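Local coordinates for general secretion pathway protein F (Vibrio cholerae, PDB 3C1Q) that serves as an inner-membrane component of the type II secretion system that exports cholera toxin, seen here as its first cytoplasmic domain, at the interface of chains A and B. Numbering follows the deposited sequence. Chains: chain A/B, General secretion pathway protein F.

Contact 1: the interface of chains A and B. Residues chain A 24, 27, 29, 33, 37; chain B 24, 27, 29.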
# COMPACT_ATOMS: atom_id res chain seq x y z
N LEU A 24 0.85 3.84 6.42
CA LEU A 24 1.82 4.12 7.45
C LEU A 24 1.36 5.29 8.33
O LEU A 24 1.46 5.22 9.56
CB LEU A 24 3.21 4.39 6.83
CG LEU A 24 3.90 3.19 6.17
CD1 LEU A 24 5.06 3.64 5.26
CD2 LEU A 24 4.39 2.18 7.19
N SER A 27 -1.41 4.34 10.67
CA SER A 27 -0.92 3.47 11.75
C SER A 27 -0.36 4.26 12.93
O SER A 27 -0.13 3.70 13.98
CB SER A 27 0.11 2.47 11.24
OG SER A 27 1.39 3.06 11.12
N MSE A 29 2.48 6.46 12.86
CA MSE A 29 3.93 6.61 12.79
C MSE A 29 4.24 8.05 12.38
O MSE A 29 3.46 8.65 11.64
CB MSE A 29 4.47 5.61 11.76
CG MSE A 29 5.96 5.65 11.43
SE MSE A 29 6.46 4.16 10.22
CE MSE A 29 6.08 2.73 11.51
N GLU A 33 9.04 9.34 9.33
CA GLU A 33 9.39 7.92 9.37
C GLU A 33 8.58 7.16 8.31
O GLU A 33 9.07 6.20 7.72
CB GLU A 33 9.15 7.33 10.77
CG GLU A 33 9.55 5.86 10.92
CD GLU A 33 9.58 5.38 12.37
OE1 GLU A 33 9.22 6.18 13.28
OE2 GLU A 33 9.96 4.21 12.61
N ALA A 37 10.17 4.98 5.16
CA ALA A 37 9.80 3.58 4.86
C ALA A 37 9.34 3.41 3.41
O ALA A 37 9.73 2.47 2.73
CB ALA A 37 8.70 3.07 5.83
N LEU B 24 4.05 -2.20 6.67
CA LEU B 24 4.10 -1.94 8.10
C LEU B 24 5.18 -2.78 8.79
O LEU B 24 5.98 -2.26 9.55
CB LEU B 24 2.72 -2.19 8.71
CG LEU B 24 1.62 -1.23 8.24
CD1 LEU B 24 0.22 -1.75 8.64
CD2 LEU B 24 1.82 0.18 8.76
N SER B 27 8.70 -1.58 8.30
CA SER B 27 9.00 -0.35 9.05
C SER B 27 9.49 -0.60 10.47
O SER B 27 9.96 0.33 11.14
CB SER B 27 7.77 0.55 9.11
OG SER B 27 6.83 0.05 10.04
N MSE B 29 7.48 -1.99 12.86
CA MSE B 29 6.35 -2.03 13.77
C MSE B 29 6.04 -3.49 14.16
O MSE B 29 6.06 -4.38 13.30
CB MSE B 29 5.14 -1.39 13.09
CG MSE B 29 3.84 -1.45 13.90
SE MSE B 29 2.37 -0.57 12.96
CE MSE B 29 3.54 0.78 12.13
O HOH W 1 10.85 2.81 10.62
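A:Met29 and B:Met29, both built as selenomethionine, reach toward the two-fold axis of the EpsF homodimer and meet there methyl to methyl, a small example of how a symmetric interface is closed by pairing a residue with its own copy. Their side chains cross obliquely. The two CE methyls are 3.3 Å apart, closer than usual carbon contact, which marks this as the tightly packed part. In A:Met29 the CG lies anti to the backbone N (chi1 176°), the chain runs straight through SE, and a bend at the last torsion (chi3 -66°) turns CE toward the partner. B:Met29 follows this course to SE, then folds more tightly, nearer to eclipsed (chi3 -33°).

Each methyl also lies against the serine of the other chain: A:Met29 CE is 3.7 Å from B:Ser27 CB, and B:Met29 CE approaches A:Ser27 OG at 3.3 Å. The serine hydroxyls are held by their own chains. A:Ser27 OG donates to A:Leu24 O at 2.7 Å, tilted from the carbonyl plane, whereas B:Ser27 OG lies in the plane of the B:Leu24 carbonyl, on a lone pair. Turned back in this way, each serine offers CB and one flank of its hydroxyl to apolar partners. Beside them A:Leu24 and B:Leu24 slide past each other in opposite directions, touching through CD2 at 3.6 Å; B:Leu24 CD2 also packs on A:Ser27 CB.

The other side is looser and wetter. A:Glu33 extends its carboxylate toward B:Ser27 without direct contact, and water 1 fills the gap, 2.6 Å from A:Glu33 OE2 and 2.7 Å from the backbone B:Ser27 O. A:Ala37 makes a looser contact, its CB 4.2 Å from B:Ser27 CB.

A:Leu24 and B:Leu24 belong to helix 11-26, A:Ser27, B:Ser27, A:Met29 and B:Met29 to the loop that follows, and A:Glu33 and A:Ala37 to helix 31-40, so the patch gathers around one helix-to-helix corner of each subunit.

Contact 2: the interface of chains A and B. Residues chain A 22-23, 26-27, 97; chain B 24, 37, 41.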
# COMPACT_ATOMS: atom_id res chain seq x y z
N ALA A 22 -0.42 6.33 3.02
CA ALA A 22 -1.68 6.37 3.77
C ALA A 22 -1.68 5.33 4.87
O ALA A 22 -2.12 5.60 5.97
CB ALA A 22 -2.84 6.12 2.84
N THR A 23 -1.21 4.13 4.55
CA THR A 23 -1.23 3.01 5.49
C THR A 23 -0.33 3.31 6.69
O THR A 23 -0.71 3.07 7.83
CB THR A 23 -0.76 1.70 4.81
OG1 THR A 23 -1.62 1.37 3.72
CG2 THR A 23 -0.72 0.52 5.80
N GLN A 26 -1.71 6.35 8.81
CA GLN A 26 -2.87 5.95 9.59
C GLN A 26 -2.52 5.05 10.76
O GLN A 26 -3.25 5.02 11.74
CB GLN A 26 -3.92 5.30 8.69
CG GLN A 26 -4.68 6.35 7.87
CD GLN A 26 -5.71 5.77 6.94
OE1 GLN A 26 -6.91 5.78 7.24
NE2 GLN A 26 -5.27 5.29 5.81
N SER A 27 -1.41 4.34 10.67
CA SER A 27 -0.92 3.47 11.75
C SER A 27 -0.36 4.26 12.93
O SER A 27 -0.13 3.70 13.98
CB SER A 27 0.11 2.47 11.24
OG SER A 27 1.39 3.06 11.12
N GLU A 97 -5.97 8.39 2.92
CA GLU A 97 -6.81 7.25 2.52
C GLU A 97 -7.58 7.54 1.24
O GLU A 97 -7.62 6.73 0.32
CB GLU A 97 -7.77 6.88 3.64
CG GLU A 97 -8.63 5.68 3.33
CD GLU A 97 -7.85 4.42 3.05
OE1 GLU A 97 -6.84 4.18 3.74
OE2 GLU A 97 -8.25 3.66 2.13
N LEU B 24 4.05 -2.20 6.67
CA LEU B 24 4.10 -1.94 8.10
C LEU B 24 5.18 -2.78 8.79
O LEU B 24 5.98 -2.26 9.55
CB LEU B 24 2.72 -2.19 8.71
CG LEU B 24 1.62 -1.23 8.24
CD1 LEU B 24 0.22 -1.75 8.64
CD2 LEU B 24 1.82 0.18 8.76
N ALA B 37 -3.62 -2.10 12.39
CA ALA B 37 -3.70 -1.06 11.38
C ALA B 37 -4.38 -1.55 10.10
O ALA B 37 -5.28 -0.87 9.59
CB ALA B 37 -2.29 -0.50 11.06
N GLN B 41 -8.07 -0.11 8.71
CA GLN B 41 -8.09 0.55 7.41
C GLN B 41 -8.92 -0.16 6.34
O GLN B 41 -9.03 0.32 5.22
CB GLN B 41 -6.66 0.77 6.92
CG GLN B 41 -5.86 1.72 7.81
CD GLN B 41 -4.41 1.82 7.41
OE1 GLN B 41 -4.09 1.73 6.22
NE2 GLN B 41 -3.53 1.99 8.39
O HOH W 2 -4.87 2.35 3.71
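B:Gln41 lays its amide over A:Thr23 and A:Gln26, near the C-terminal end of helix 11-26 in the first cytoplasmic domain of EpsF, a GSP F family protein, and shows how one long polar side chain can read both the backbone and the side chains of a partner helix.

A hydrogen bond across the interface runs from B:Gln41 NE2 to the backbone A:Thr23 O at 3.1 Å, in the carbonyl plane and on a lone pair. Within chain A, the amide of A:Gln26 is held by two bonds from NE2: a straight one (170° at H) to the anti lone pair of A:Glu97 OE1, 2.8 Å away, and a longer one to A:Ala22 O, which NE2 approaches from above the carbonyl plane. Both acceptors lie in the amide plane of A:Gln26, fixing its rotation.

The amides of A:Gln26 and B:Gln41 stack, their planes 20° apart.

Water 2 joins B:Gln41 OE1 to A:Glu97 OE1, at 2.7 Å from each. A:Glu97 is also a calcium ligand of this protein, so the interface lies next to a metal site.

Apolar contact continues beside the amides. A:Gln26 CB packs on B:Gln41 CD at 3.7 Å. In A:Thr23, chi1 -61° sets OG1 beside the backbone N and turns CG2 toward B:Leu24 CD1, 3.8 Å away, and A:Ser27 CB touches the methyl of B:Ala37.

Contact 1 and contact 2 are adjoining patches of one two-fold interface, their C-alpha centres about 8 Å apart, and they share A:Ser27 and B:Leu24. Helices 11-26 and 31-40 supply residues to both. Contact 1 pairs equivalent residues across the symmetry axis, while contact 2 lies to one side and recurs with the chains exchanged. A largely apolar centre about the axis is thus flanked by more directional polar links. Helix 92-114 enters through contact 2 with its calcium-binding glutamate, so metal binding and dimer formation may influence one another in the homodimer, although the structure alone does not show this.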